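Pyrethroid hydrolase (Sphingobium faniae, PDB 5Y5R) hydrolyses the ester bond of pyrethroid insecticides such as cypermethrin and permethrin, releasing an acid and an alcohol. Local coordinates at residues T2-N14 with A68-G80. Residues are numbered along the deposited sequence; the frame is centred on the assembly and turned at random.
Sequences TVTDIILIHGALN and AEGQSILLGHSLG. With 8NL ((2-methyl-3-phenyl-phenyl)methyl (1~{S})-3-[(~{E})-2-chloranyl-3,3,3-tris(fluoranyl)prop-1-enyl]-2,2-dimethyl-cyclopropane-1-carboxylate), chain G.
In the central parallel sheet of this alpha/beta hydrolase, strand 3-9 lies beside strand 71-77, and the turns after both strands line the ligand pocket. Ile7 N gives a nearly straight bond to Ile73 O (2.7 Å), and Ile7 O receives Leu75 N; a beta bulge shifts the register between Val3 and Asp5. On one face the Ile7 and Leu74 side chains lie side by side, CD1 to CD2 3.8 Å; on the other those of Val3 and Ile73 cross at about a right angle, CG1 to CG1 3.7 Å, and helix 237-249 packs on Ile6 and Ile73. After His77 the chain turns sharply through Ser78 (phi 49°, psi -116°), probably the nucleophile elbow, with Gly76 and Gly80 where a CB would clash. Facing it, Ala12 N donates to the ester carbonyl oxygen O1 of 8NL (3.3 Å), consistent with an oxyanion-hole role; the modelled 2.3 Å from Ser78 OG to O1 is doubtfully short. Asn14 CG lies 4.0 Å from C3 of the ligand's methyl-bearing ring, and an alanine here would probably open a gap beside that ring. His77 NE2 bonds to charge-relay His230 O, while one water accepts from Gly11 N (2.8 Å) and lies 2.9 Å from His77 ND1.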
ATOM      1  N   THR A   2      -3.923  16.840 -16.648  1.00 43.83           N
ATOM      2  CA  THR A   2      -3.146  17.342 -15.517  1.00 40.60           C
ATOM      3  C   THR A   2      -2.507  16.153 -14.781  1.00 41.34           C
ATOM      4  O   THR A   2      -1.439  16.297 -14.187  1.00 38.20           O
ATOM      5  CB  THR A   2      -3.975  18.210 -14.573  1.00 45.07           C
ATOM      6  OG1 THR A   2      -4.769  19.115 -15.348  1.00 47.52           O
ATOM      7  CG2 THR A   2      -3.053  19.039 -13.690  1.00 46.17           C
ATOM      8  N   VAL A   3      -3.186  15.005 -14.761  1.00 39.45           N
ATOM      9  CA  VAL A   3      -2.627  13.780 -14.197  1.00 35.62           C
ATOM     10  C   VAL A   3      -2.030  12.955 -15.326  1.00 33.81           C
ATOM     11  O   VAL A   3      -2.760  12.487 -16.211  1.00 30.12           O
ATOM     12  CB  VAL A   3      -3.686  12.968 -13.450  1.00 31.63           C
ATOM     13  CG1 VAL A   3      -3.082  11.640 -13.029  1.00 29.28           C
ATOM     14  CG2 VAL A   3      -4.213  13.759 -12.267  1.00 30.84           C
ATOM     15  N   THR A   4      -0.714  12.709 -15.234  1.00 32.91           N
ATOM     16  CA  THR A   4       0.115  12.049 -16.240  1.00 30.02           C
ATOM     17  C   THR A   4       0.659  10.704 -15.805  1.00 33.00           C
ATOM     18  O   THR A   4       0.938   9.846 -16.653  1.00 28.17           O
ATOM     19  CB  THR A   4       1.315  12.947 -16.577  1.00 34.68           C
ATOM     20  OG1 THR A   4       0.853  14.270 -16.887  1.00 40.13           O
ATOM     21  CG2 THR A   4       2.125  12.397 -17.756  1.00 41.00           C
ATOM     22  N   ASP A   5       0.844  10.519 -14.504  1.00 30.60           N
ATOM     23  CA  ASP A   5       1.519   9.357 -13.968  1.00 26.17           C
ATOM     24  C   ASP A   5       0.681   8.766 -12.851  1.00 26.73           C
ATOM     25  O   ASP A   5       0.060   9.501 -12.077  1.00 26.14           O
ATOM     26  CB  ASP A   5       2.870   9.747 -13.433  1.00 29.88           C
ATOM     27  CG  ASP A   5       3.807  10.231 -14.521  1.00 32.21           C
ATOM     28  OD1 ASP A   5       3.545  11.328 -15.092  1.00 28.64           O
ATOM     29  OD2 ASP A   5       4.805   9.525 -14.783  1.00 34.01           O
ATOM     30  N   ILE A   6       0.674   7.440 -12.768  1.00 19.59           N
ATOM     31  CA  ILE A   6       0.098   6.710 -11.644  1.00 25.28           C
ATOM     32  C   ILE A   6       1.212   5.855 -11.065  1.00 26.68           C
ATOM     33  O   ILE A   6       1.886   5.127 -11.808  1.00 22.59           O
ATOM     34  CB  ILE A   6      -1.102   5.835 -12.064  1.00 26.60           C
ATOM     35  CG1 ILE A   6      -2.257   6.688 -12.570  1.00 22.98           C
ATOM     36  CG2 ILE A   6      -1.612   4.977 -10.915  1.00 23.73           C
ATOM     37  CD1 ILE A   6      -3.434   5.857 -13.054  1.00 20.43           C
ATOM     38  N   ILE A   7       1.399   5.932  -9.745  1.00 22.64           N
ATOM     39  CA  ILE A   7       2.474   5.210  -9.067  1.00 20.19           C
ATOM     40  C   ILE A   7       1.820   4.224  -8.097  1.00 19.66           C
ATOM     41  O   ILE A   7       1.048   4.639  -7.223  1.00 18.26           O
ATOM     42  CB  ILE A   7       3.433   6.170  -8.345  1.00 22.79           C
ATOM     43  CG1 ILE A   7       4.029   7.196  -9.324  1.00 21.57           C
ATOM     44  CG2 ILE A   7       4.525   5.382  -7.549  1.00 21.53           C
ATOM     45  CD1 ILE A   7       4.803   8.313  -8.678  1.00 23.97           C
ATOM     46  N   LEU A   8       2.037   2.924  -8.331  1.00 18.31           N
ATOM     47  CA  LEU A   8       1.495   1.841  -7.503  1.00 14.10           C
ATOM     48  C   LEU A   8       2.594   1.356  -6.572  1.00 19.68           C
ATOM     49  O   LEU A   8       3.645   0.880  -7.045  1.00 14.88           O
ATOM     50  CB  LEU A   8       1.005   0.652  -8.333  1.00 16.66           C
ATOM     51  CG  LEU A   8       0.237   0.971  -9.624  1.00 19.07           C
ATOM     52  CD1 LEU A   8      -0.107  -0.268 -10.393  1.00 13.27           C
ATOM     53  CD2 LEU A   8      -0.989   1.833  -9.268  1.00 23.62           C
ATOM     54  N   ILE A   9       2.345   1.434  -5.266  1.00 18.30           N
ATOM     55  CA  ILE A   9       3.347   1.113  -4.256  1.00 17.77           C
ATOM     56  C   ILE A   9       2.931  -0.138  -3.486  1.00 18.18           C
ATOM     57  O   ILE A   9       1.854  -0.176  -2.884  1.00 18.97           O
ATOM     58  CB  ILE A   9       3.585   2.308  -3.328  1.00 17.14           C
ATOM     59  CG1 ILE A   9       4.176   3.461  -4.144  1.00 20.04           C
ATOM     60  CG2 ILE A   9       4.485   1.882  -2.170  1.00 18.33           C
ATOM     61  CD1 ILE A   9       4.140   4.815  -3.491  1.00 18.34           C
ATOM     62  N   HIS A  10       3.806  -1.145  -3.481  1.00 18.06           N
ATOM     63  CA  HIS A  10       3.583  -2.431  -2.840  1.00 17.34           C
ATOM     64  C   HIS A  10       3.614  -2.293  -1.317  1.00 12.03           C
ATOM     65  O   HIS A  10       4.069  -1.279  -0.771  1.00 13.98           O
ATOM     66  CB  HIS A  10       4.668  -3.433  -3.260  1.00 19.16           C
ATOM     67  CG  HIS A  10       6.048  -3.043  -2.808  1.00 18.99           C
ATOM     68  ND1 HIS A  10       6.446  -3.118  -1.485  1.00 16.99           N
ATOM     69  CD2 HIS A  10       7.122  -2.575  -3.499  1.00 20.46           C
ATOM     70  CE1 HIS A  10       7.707  -2.718  -1.386  1.00 20.60           C
ATOM     71  NE2 HIS A  10       8.138  -2.374  -2.590  1.00 21.64           N
ATOM     72  N   GLY A  11       3.126  -3.330  -0.642  1.00 12.39           N
ATOM     73  CA  GLY A  11       3.159  -3.447   0.819  1.00 14.72           C
ATOM     74  C   GLY A  11       4.268  -4.340   1.377  1.00 22.31           C
ATOM     75  O   GLY A  11       5.236  -4.688   0.693  1.00 16.18           O
ATOM     76  N   ALA A  12       4.099  -4.772   2.638  1.00 16.10           N
ATOM     77  CA  ALA A  12       5.196  -5.492   3.297  1.00 19.38           C
ATOM     78  C   ALA A  12       5.583  -6.788   2.580  1.00 14.33           C
ATOM     79  O   ALA A  12       4.731  -7.554   2.126  1.00 17.89           O
ATOM     80  CB  ALA A  12       4.814  -5.838   4.743  1.00 17.60           C
ATOM     81  N   LEU A  13       6.892  -7.062   2.530  1.00 17.10           N
ATOM     82  CA  LEU A  13       7.442  -8.283   1.940  1.00 16.89           C
ATOM     83  C   LEU A  13       7.199  -8.420   0.432  1.00 18.97           C
ATOM     84  O   LEU A  13       7.498  -9.489  -0.135  1.00 16.84           O
ATOM     85  CB  LEU A  13       6.853  -9.521   2.633  1.00 12.09           C
ATOM     86  CG  LEU A  13       7.388  -9.768   4.034  1.00 21.62           C
ATOM     87  CD1 LEU A  13       6.630 -10.899   4.693  1.00 19.34           C
ATOM     88  CD2 LEU A  13       8.829 -10.122   3.919  1.00 18.19           C
ATOM     89  N   ASN A  14       6.695  -7.387  -0.242  1.00 20.38           N
ATOM     90  CA  ASN A  14       6.376  -7.455  -1.665  1.00 15.46           C
ATOM     91  C   ASN A  14       7.342  -6.599  -2.493  1.00 20.07           C
ATOM     92  O   ASN A  14       8.177  -5.858  -1.967  1.00 20.43           O
ATOM     93  CB  ASN A  14       4.912  -7.029  -1.910  1.00 17.63           C
ATOM     94  CG  ASN A  14       3.925  -8.146  -1.681  1.00 21.21           C
ATOM     95  OD1 ASN A  14       3.769  -8.672  -0.548  1.00 22.34           O
ATOM     96  ND2 ASN A  14       3.262  -8.556  -2.750  1.00 19.35           N
ATOM     97  N   ALA A  68       8.121  13.541 -13.269  1.00 41.55           N
ATOM     98  CA  ALA A  68       6.811  13.478 -13.900  1.00 40.46           C
ATOM     99  C   ALA A  68       6.491  14.797 -14.592  1.00 39.72           C
ATOM    100  O   ALA A  68       6.786  15.879 -14.072  1.00 36.72           O
ATOM    101  CB  ALA A  68       5.738  13.148 -12.875  1.00 32.66           C
ATOM    102  N   GLU A  69       5.877  14.698 -15.775  1.00 38.37           N
ATOM    103  CA  GLU A  69       5.482  15.892 -16.521  1.00 39.98           C
ATOM    104  C   GLU A  69       4.420  16.683 -15.764  1.00 36.56           C
ATOM    105  O   GLU A  69       4.562  17.896 -15.554  1.00 31.66           O
ATOM    106  CB  GLU A  69       4.980  15.491 -17.917  1.00 40.79           C
ATOM    107  CG  GLU A  69       4.712  16.666 -18.846  1.00 47.40           C
ATOM    108  CD  GLU A  69       4.195  16.249 -20.227  1.00 55.60           C
ATOM    109  OE1 GLU A  69       4.670  15.232 -20.792  1.00 53.70           O
ATOM    110  OE2 GLU A  69       3.305  16.954 -20.747  1.00 51.48           O
ATOM    111  N   GLY A  70       3.362  16.002 -15.320  1.00 38.85           N
ATOM    112  CA  GLY A  70       2.260  16.627 -14.603  1.00 35.31           C
ATOM    113  C   GLY A  70       2.069  16.106 -13.187  1.00 36.40           C
ATOM    114  O   GLY A  70       3.044  15.909 -12.459  1.00 32.85           O
ATOM    115  N   GLN A  71       0.817  15.922 -12.773  1.00 38.60           N
ATOM    116  CA  GLN A  71       0.467  15.428 -11.447  1.00 32.40           C
ATOM    117  C   GLN A  71       0.422  13.906 -11.436  1.00 28.06           C
ATOM    118  O   GLN A  71       0.225  13.274 -12.469  1.00 27.50           O
ATOM    119  CB  GLN A  71      -0.897  15.958 -11.018  1.00 32.90           C
ATOM    120  CG  GLN A  71      -0.952  17.446 -11.036  1.00 36.83           C
ATOM    121  CD  GLN A  71      -0.338  18.027  -9.808  1.00 34.14           C
ATOM    122  OE1 GLN A  71      -0.966  18.101  -8.748  1.00 36.28           O
ATOM    123  NE2 GLN A  71       0.931  18.407  -9.922  1.00 31.96           N
ATOM    124  N   SER A  72       0.550  13.323 -10.234  1.00 31.52           N
ATOM    125  CA  SER A  72       0.575  11.877 -10.053  1.00 26.34           C
ATOM    126  C   SER A  72      -0.509  11.370  -9.107  1.00 24.13           C
ATOM    127  O   SER A  72      -0.841  12.002  -8.101  1.00 24.64           O
ATOM    128  CB  SER A  72       1.914  11.412  -9.496  1.00 26.47           C
ATOM    129  OG  SER A  72       2.965  11.648 -10.416  1.00 30.22           O
ATOM    130  N   ILE A  73      -0.945  10.142  -9.358  1.00 26.76           N
ATOM    131  CA  ILE A  73      -1.780   9.403  -8.423  1.00 25.50           C
ATOM    132  C   ILE A  73      -0.872   8.424  -7.682  1.00 24.75           C
ATOM    133  O   ILE A  73      -0.091   7.689  -8.302  1.00 19.23           O
ATOM    134  CB  ILE A  73      -2.917   8.659  -9.148  1.00 21.67           C
ATOM    135  CG1 ILE A  73      -3.754   9.621 -10.002  1.00 24.82           C
ATOM    136  CG2 ILE A  73      -3.808   7.966  -8.138  1.00 24.49           C
ATOM    137  CD1 ILE A  73      -4.685  10.565  -9.221  1.00 20.95           C
ATOM    138  N   LEU A  74      -0.966   8.419  -6.357  1.00 20.61           N
ATOM    139  CA  LEU A  74      -0.212   7.500  -5.517  1.00 16.98           C
ATOM    140  C   LEU A  74      -1.170   6.469  -4.970  1.00 20.77           C
ATOM    141  O   LEU A  74      -2.212   6.828  -4.395  1.00 18.07           O
ATOM    142  CB  LEU A  74       0.476   8.231  -4.362  1.00 17.73           C
ATOM    143  CG  LEU A  74       1.502   9.300  -4.702  1.00 22.69           C
ATOM    144  CD1 LEU A  74       2.297   9.641  -3.436  1.00 23.82           C
ATOM    145  CD2 LEU A  74       2.373   8.786  -5.856  1.00 17.34           C
ATOM    146  N   LEU A  75      -0.833   5.197  -5.166  1.00 16.74           N
ATOM    147  CA  LEU A  75      -1.594   4.087  -4.621  1.00 18.87           C
ATOM    148  C   LEU A  75      -0.694   3.288  -3.689  1.00 17.10           C
ATOM    149  O   LEU A  75       0.449   2.951  -4.043  1.00 16.82           O
ATOM    150  CB  LEU A  75      -2.153   3.168  -5.714  1.00 15.03           C
ATOM    151  CG  LEU A  75      -3.049   2.010  -5.259  1.00 15.25           C
ATOM    152  CD1 LEU A  75      -4.095   1.704  -6.346  1.00 20.07           C
ATOM    153  CD2 LEU A  75      -2.255   0.707  -4.942  1.00 15.99           C
ATOM    154  N   GLY A  76      -1.205   3.010  -2.517  1.00 15.85           N
ATOM    155  CA  GLY A  76      -0.534   2.137  -1.570  1.00 18.03           C
ATOM    156  C   GLY A  76      -1.384   0.910  -1.319  1.00 16.82           C
ATOM    157  O   GLY A  76      -2.601   1.010  -1.206  1.00 18.18           O
ATOM    158  N   HIS A  77      -0.737  -0.257  -1.244  1.00 20.15           N
ATOM    159  CA  HIS A  77      -1.424  -1.466  -0.810  1.00 16.13           C
ATOM    160  C   HIS A  77      -0.958  -1.826   0.600  1.00 21.53           C
ATOM    161  O   HIS A  77       0.233  -1.728   0.904  1.00 17.29           O
ATOM    162  CB  HIS A  77      -1.211  -2.633  -1.765  1.00 17.39           C
ATOM    163  CG  HIS A  77      -1.711  -3.943  -1.231  1.00 16.22           C
ATOM    164  ND1 HIS A  77      -0.867  -4.971  -0.861  1.00 14.17           N
ATOM    165  CD2 HIS A  77      -2.965  -4.384  -0.994  1.00 19.22           C
ATOM    166  CE1 HIS A  77      -1.583  -5.994  -0.441  1.00 16.56           C
ATOM    167  NE2 HIS A  77      -2.862  -5.654  -0.486  1.00 19.63           N
ATOM    168  N   SER A  78      -1.920  -2.104   1.482  1.00 21.19           N
ATOM    169  CA  SER A  78      -1.690  -2.521   2.866  1.00 20.26           C
ATOM    170  C   SER A  78      -0.699  -1.566   3.525  1.00 23.61           C
ATOM    171  O   SER A  78      -0.959  -0.362   3.611  1.00 23.05           O
ATOM    172  CB  SER A  78      -1.182  -3.955   2.953  1.00 26.86           C
ATOM    173  OG  SER A  78       0.178  -4.041   2.564  1.00 32.90           O
ATOM    174  N   LEU A  79       0.476  -2.072   3.920  1.00 12.85           N
ATOM    175  CA  LEU A  79       1.469  -1.212   4.553  1.00 19.70           C
ATOM    176  C   LEU A  79       1.909  -0.079   3.638  1.00 18.81           C
ATOM    177  O   LEU A  79       2.442   0.928   4.121  1.00 21.00           O
ATOM    178  CB  LEU A  79       2.694  -2.052   4.986  1.00 20.96           C
ATOM    179  CG  LEU A  79       3.858  -1.316   5.646  1.00 20.54           C
ATOM    180  CD1 LEU A  79       3.579  -1.094   7.155  1.00 18.34           C
ATOM    181  CD2 LEU A  79       5.139  -2.099   5.459  1.00 19.11           C
ATOM    182  N   GLY A  80       1.733  -0.234   2.318  1.00 18.84           N
ATOM    183  CA  GLY A  80       2.111   0.816   1.393  1.00 18.96           C
ATOM    184  C   GLY A  80       1.392   2.130   1.615  1.00 22.15           C
ATOM    185  O   GLY A  80       1.855   3.170   1.139  1.00 22.92           O
TER
HETATM  186  C   8NL G 301       3.165 -10.036   3.383  1.00 19.02           C
HETATM  187  C8  8NL G 301       4.475 -13.102   1.071  1.00 19.77           C
HETATM  188  C9  8NL G 301       5.356 -14.138   1.361  1.00 20.80           C
HETATM  189  C10 8NL G 301       5.205 -14.880   2.525  1.00 20.64           C
HETATM  190  C11 8NL G 301       4.145 -14.536   3.361  1.00 26.29           C
HETATM  191  C12 8NL G 301       3.271 -13.495   3.050  1.00 16.22           C
HETATM  192  C13 8NL G 301       1.307  -7.925   2.218  1.00 20.51           C
HETATM  193  O   8NL G 301       0.824  -7.817   3.579  1.00 26.62           O
HETATM  194 CL   8NL G 301       0.500  -6.999  10.671  1.00 67.16          CL
HETATM  195  C21 8NL G 301       0.870  -6.781   8.958  1.00 36.44           C
HETATM  196  C22 8NL G 301       2.096  -7.477   8.416  1.00 35.78           C
HETATM  197  F2  8NL G 301       1.695  -8.504   7.686  1.00 35.82           F
HETATM  198  F1  8NL G 301       2.869  -6.686   7.697  1.00 42.35           F
HETATM  199  F   8NL G 301       2.794  -7.902   9.448  1.00 31.88           F
HETATM  200  C20 8NL G 301       0.049  -6.066   8.188  1.00 29.03           C
HETATM  201  C16 8NL G 301       0.348  -5.829   6.723  1.00 32.58           C
HETATM  202  C17 8NL G 301      -0.941  -5.289   6.112  1.00 26.84           C
HETATM  203  C18 8NL G 301      -0.370  -3.879   6.108  1.00 31.23           C
HETATM  204  C19 8NL G 301      -2.174  -5.475   7.012  1.00 27.14           C
HETATM  205  C15 8NL G 301      -0.294  -6.596   5.571  1.00 32.19           C
HETATM  206  C14 8NL G 301       0.621  -6.552   4.344  1.00 26.42           C
HETATM  207  O1  8NL G 301       1.215  -5.514   4.050  1.00 24.06           O
HETATM  208  C2  8NL G 301       1.538  -9.326   1.628  1.00 21.85           C
HETATM  209  C3  8NL G 301       0.850  -9.607   0.455  1.00 21.87           C
HETATM  210  C4  8NL G 301       0.964 -10.836  -0.194  1.00 17.32           C
HETATM  211  C5  8NL G 301       1.819 -11.813   0.308  1.00 20.19           C
HETATM  212  C6  8NL G 301       2.533 -11.591   1.480  1.00 21.04           C
HETATM  213  C1  8NL G 301       2.399 -10.333   2.135  1.00 20.50           C
HETATM  214  C7  8NL G 301       3.430 -12.742   1.903  1.00 18.30           C
HETATM  215  O   HOH W   1       1.752  -5.359  -1.952  1.00 18.13           O